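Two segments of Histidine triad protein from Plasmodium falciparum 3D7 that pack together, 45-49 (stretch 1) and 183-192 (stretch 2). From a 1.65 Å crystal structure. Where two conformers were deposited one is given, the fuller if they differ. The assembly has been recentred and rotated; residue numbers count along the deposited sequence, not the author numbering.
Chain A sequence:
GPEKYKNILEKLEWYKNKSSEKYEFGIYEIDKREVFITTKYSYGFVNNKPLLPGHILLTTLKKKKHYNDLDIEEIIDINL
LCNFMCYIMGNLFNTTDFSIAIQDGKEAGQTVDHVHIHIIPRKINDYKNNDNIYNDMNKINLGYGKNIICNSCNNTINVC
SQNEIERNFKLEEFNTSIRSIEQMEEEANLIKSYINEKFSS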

# COMPACT_ATOMS: atom_id res chain seq x y z
N PHE A 45 7.72 8.79 -10.20
CA PHE A 45 9.04 9.21 -10.65
C PHE A 45 10.12 8.21 -10.30
O PHE A 45 9.98 7.40 -9.37
CB PHE A 45 9.35 10.63 -10.15
CG PHE A 45 9.44 10.76 -8.64
CD1 PHE A 45 8.28 10.81 -7.86
CD2 PHE A 45 10.66 10.85 -8.01
CE1 PHE A 45 8.36 10.93 -6.46
CE2 PHE A 45 10.73 11.02 -6.61
CZ PHE A 45 9.58 11.07 -5.86
N VAL A 46 11.18 8.18 -11.13
CA VAL A 46 12.31 7.26 -10.91
C VAL A 46 13.12 7.72 -9.70
O VAL A 46 13.23 8.91 -9.45
CB VAL A 46 13.20 7.02 -12.16
CG1 VAL A 46 12.47 6.19 -13.21
CG2 VAL A 46 13.71 8.33 -12.74
N ASN A 47 13.63 6.76 -8.93
CA ASN A 47 14.42 7.03 -7.73
C ASN A 47 15.89 7.33 -8.07
O ASN A 47 16.50 6.56 -8.80
CB ASN A 47 14.34 5.83 -6.78
CG ASN A 47 14.76 6.11 -5.36
OD1 ASN A 47 15.51 7.04 -5.06
ND2 ASN A 47 14.31 5.26 -4.45
N ASN A 48 16.46 8.45 -7.53
CA ASN A 48 17.87 8.82 -7.73
C ASN A 48 18.82 7.95 -6.93
O ASN A 48 20.02 7.88 -7.25
CB ASN A 48 18.13 10.32 -7.42
CG ASN A 48 18.07 10.71 -5.97
OD1 ASN A 48 17.26 10.22 -5.18
ND2 ASN A 48 18.93 11.64 -5.59
N LYS A 49 18.31 7.29 -5.88
CA LYS A 49 19.12 6.38 -5.05
C LYS A 49 18.36 5.03 -4.98
O LYS A 49 17.77 4.70 -3.95
CB LYS A 49 19.38 6.98 -3.66
CG LYS A 49 20.47 8.06 -3.65
CD LYS A 49 20.28 9.04 -2.49
CE LYS A 49 21.15 10.27 -2.61
NZ LYS A 49 22.53 10.04 -2.10
N GLN A 183 20.71 8.96 -16.87
CA GLN A 183 20.22 7.60 -16.59
C GLN A 183 18.76 7.63 -16.16
O GLN A 183 17.97 6.78 -16.58
CB GLN A 183 21.07 6.90 -15.51
CG GLN A 183 22.48 6.53 -15.97
CD GLN A 183 23.35 6.00 -14.86
OE1 GLN A 183 23.42 6.56 -13.75
NE2 GLN A 183 24.08 4.93 -15.14
N MET A 184 18.40 8.61 -15.31
CA MET A 184 17.04 8.79 -14.81
C MET A 184 16.06 9.16 -15.91
O MET A 184 14.97 8.60 -15.95
CB MET A 184 17.02 9.80 -13.67
CG MET A 184 17.64 9.27 -12.40
SD MET A 184 17.23 10.32 -10.99
CE MET A 184 18.47 11.60 -11.21
N GLU A 185 16.45 10.10 -16.81
CA GLU A 185 15.64 10.49 -17.95
C GLU A 185 15.44 9.26 -18.85
O GLU A 185 14.31 9.03 -19.31
CB GLU A 185 16.30 11.64 -18.74
CG GLU A 185 15.50 12.13 -19.94
CD GLU A 185 16.14 13.28 -20.71
OE1 GLU A 185 17.38 13.43 -20.65
OE2 GLU A 185 15.39 14.02 -21.38
N GLU A 186 16.50 8.48 -19.07
CA GLU A 186 16.44 7.28 -19.91
C GLU A 186 15.44 6.27 -19.31
O GLU A 186 14.58 5.77 -20.04
CB GLU A 186 17.84 6.66 -20.08
CG GLU A 186 17.87 5.34 -20.84
CD GLU A 186 19.25 4.74 -21.10
OE1 GLU A 186 20.18 5.00 -20.29
OE2 GLU A 186 19.38 3.99 -22.09
N GLU A 187 15.53 6.03 -17.99
CA GLU A 187 14.62 5.11 -17.30
C GLU A 187 13.19 5.63 -17.33
O GLU A 187 12.28 4.86 -17.65
CB GLU A 187 15.07 4.80 -15.87
CG GLU A 187 14.26 3.65 -15.29
CD GLU A 187 14.70 3.05 -13.97
OE1 GLU A 187 15.91 2.73 -13.84
OE2 GLU A 187 13.82 2.79 -13.12
N ALA A 188 12.98 6.92 -17.02
CA ALA A 188 11.62 7.46 -17.05
C ALA A 188 11.05 7.39 -18.47
O ALA A 188 9.87 7.17 -18.62
CB ALA A 188 11.58 8.89 -16.56
N ASN A 189 11.89 7.61 -19.49
CA ASN A 189 11.44 7.59 -20.89
C ASN A 189 10.98 6.20 -21.31
O ASN A 189 9.95 6.08 -21.95
CB ASN A 189 12.52 8.15 -21.82
CG ASN A 189 11.98 8.55 -23.17
OD1 ASN A 189 12.22 7.87 -24.17
ND2 ASN A 189 11.22 9.62 -23.22
N LEU A 190 11.70 5.17 -20.89
CA LEU A 190 11.36 3.78 -21.17
C LEU A 190 9.97 3.45 -20.57
O LEU A 190 9.12 2.87 -21.25
CB LEU A 190 12.44 2.86 -20.60
CG LEU A 190 12.18 1.36 -20.69
CD1 LEU A 190 12.71 0.79 -22.02
CD2 LEU A 190 12.82 0.62 -19.51
N ILE A 191 9.73 3.91 -19.32
CA ILE A 191 8.45 3.66 -18.66
C ILE A 191 7.33 4.39 -19.32
O ILE A 191 6.33 3.77 -19.67
CB ILE A 191 8.53 3.95 -17.14
CG1 ILE A 191 9.61 3.06 -16.49
CG2 ILE A 191 7.15 3.80 -16.50
CD1 ILE A 191 10.01 3.47 -15.08
N LYS A 192 7.50 5.71 -19.55
CA LYS A 192 6.51 6.55 -20.20
C LYS A 192 6.18 6.01 -21.60
O LYS A 192 5.01 5.96 -21.96
CB LYS A 192 7.13 7.96 -20.38
CG LYS A 192 6.41 9.10 -19.77
CD LYS A 192 7.06 10.44 -20.17
CE LYS A 192 8.59 10.41 -20.22
NZ LYS A 192 9.18 11.71 -20.67

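The contact joins the end of a strand and the loop after it to one side of a helix far along the chain; touching residues are at least 136 apart in sequence. It is small, burying 256 Å² summed over both sides, and no hydrogen bond crosses it, so the evidence for what holds it together lies in the packing distances.

F45 opens stretch 1 within the strand, with phi/psi of -143/151, and takes no part. Its CA-to-CB bond points away from the helix and its side chain does not reach it. The alternation of an extended backbone then turns the next side chain the other way.

V46 is that side chain and the centre of the contact. Its CA-to-CB bond points toward the helix, the CA of V46 lies 6.2 Å from the CA of A188, and 110 Å² of the residue is covered by stretch 2, the largest share of any residue here. With chi1 at -70° (m) in the conformer given, CG2 leans to M184 and CG1 to I191. CG2 of V46 lies 3.7 Å from CB of M184 and 3.5 Å from the backbone O of M184. M184 O accepts the helical hydrogen bond from A188 N at 2.8 Å, so the methyl packs on a backbone polar group whose bonding is met within the helix. CG1 of V46 sits 3.9 Å from N of A188, the donor of the same bond, and 4.1 Å from CD1 of I191, while CB of A188 lies 4.4 Å from each of the two V46 methyls. The contacts at M184, A188 and I191 follow the spacing of three and four residues that brings successive helical turns to one side. These three and V46 are all buried in the assembly, a setting that suits their apolar side chains. A188 offers just a methyl, which leaves the helix backbone open to close approach by the valine, while I191, with chi1 -59° (m) and chi2 167° (t), extends its CD1 to meet CG1. The CA-to-CB bond of E187 also points toward stretch 1; OE2 of E187 lies 3.7 Å from CG1 of V46, a contact of its carboxylate with a methyl rather than a polar pairing. E187 remains partly exposed.

N47 turns away again, and its side chain does not reach the helix. Its contact is through the backbone, C of N47 to SD of M184 at 4.4 Å. The amide serves its own stretch instead: OD1 of N47 accepts a hydrogen bond from N of K49 at 2.9 Å, with an angle of 161° at the hydrogen, tying together the loop that follows the strand.

N48 meets the helix with its inner atoms. CA and CB of N48 lie 3.6 and 3.7 Å from SD of M184, whereas the end of the side chain leads away, chi1 being 72° (p). The methionine suits this place because its long, unbranched chain, at chi1 -71°, chi2 -166° and chi3 -82° (m, t, m), carries the sulfur to the loop while its CB remains against V46. M184 thus spans both parts of the contact, with 68 Å² covered.

K49 ends the stretch exposed, its side chain not reaching the helix.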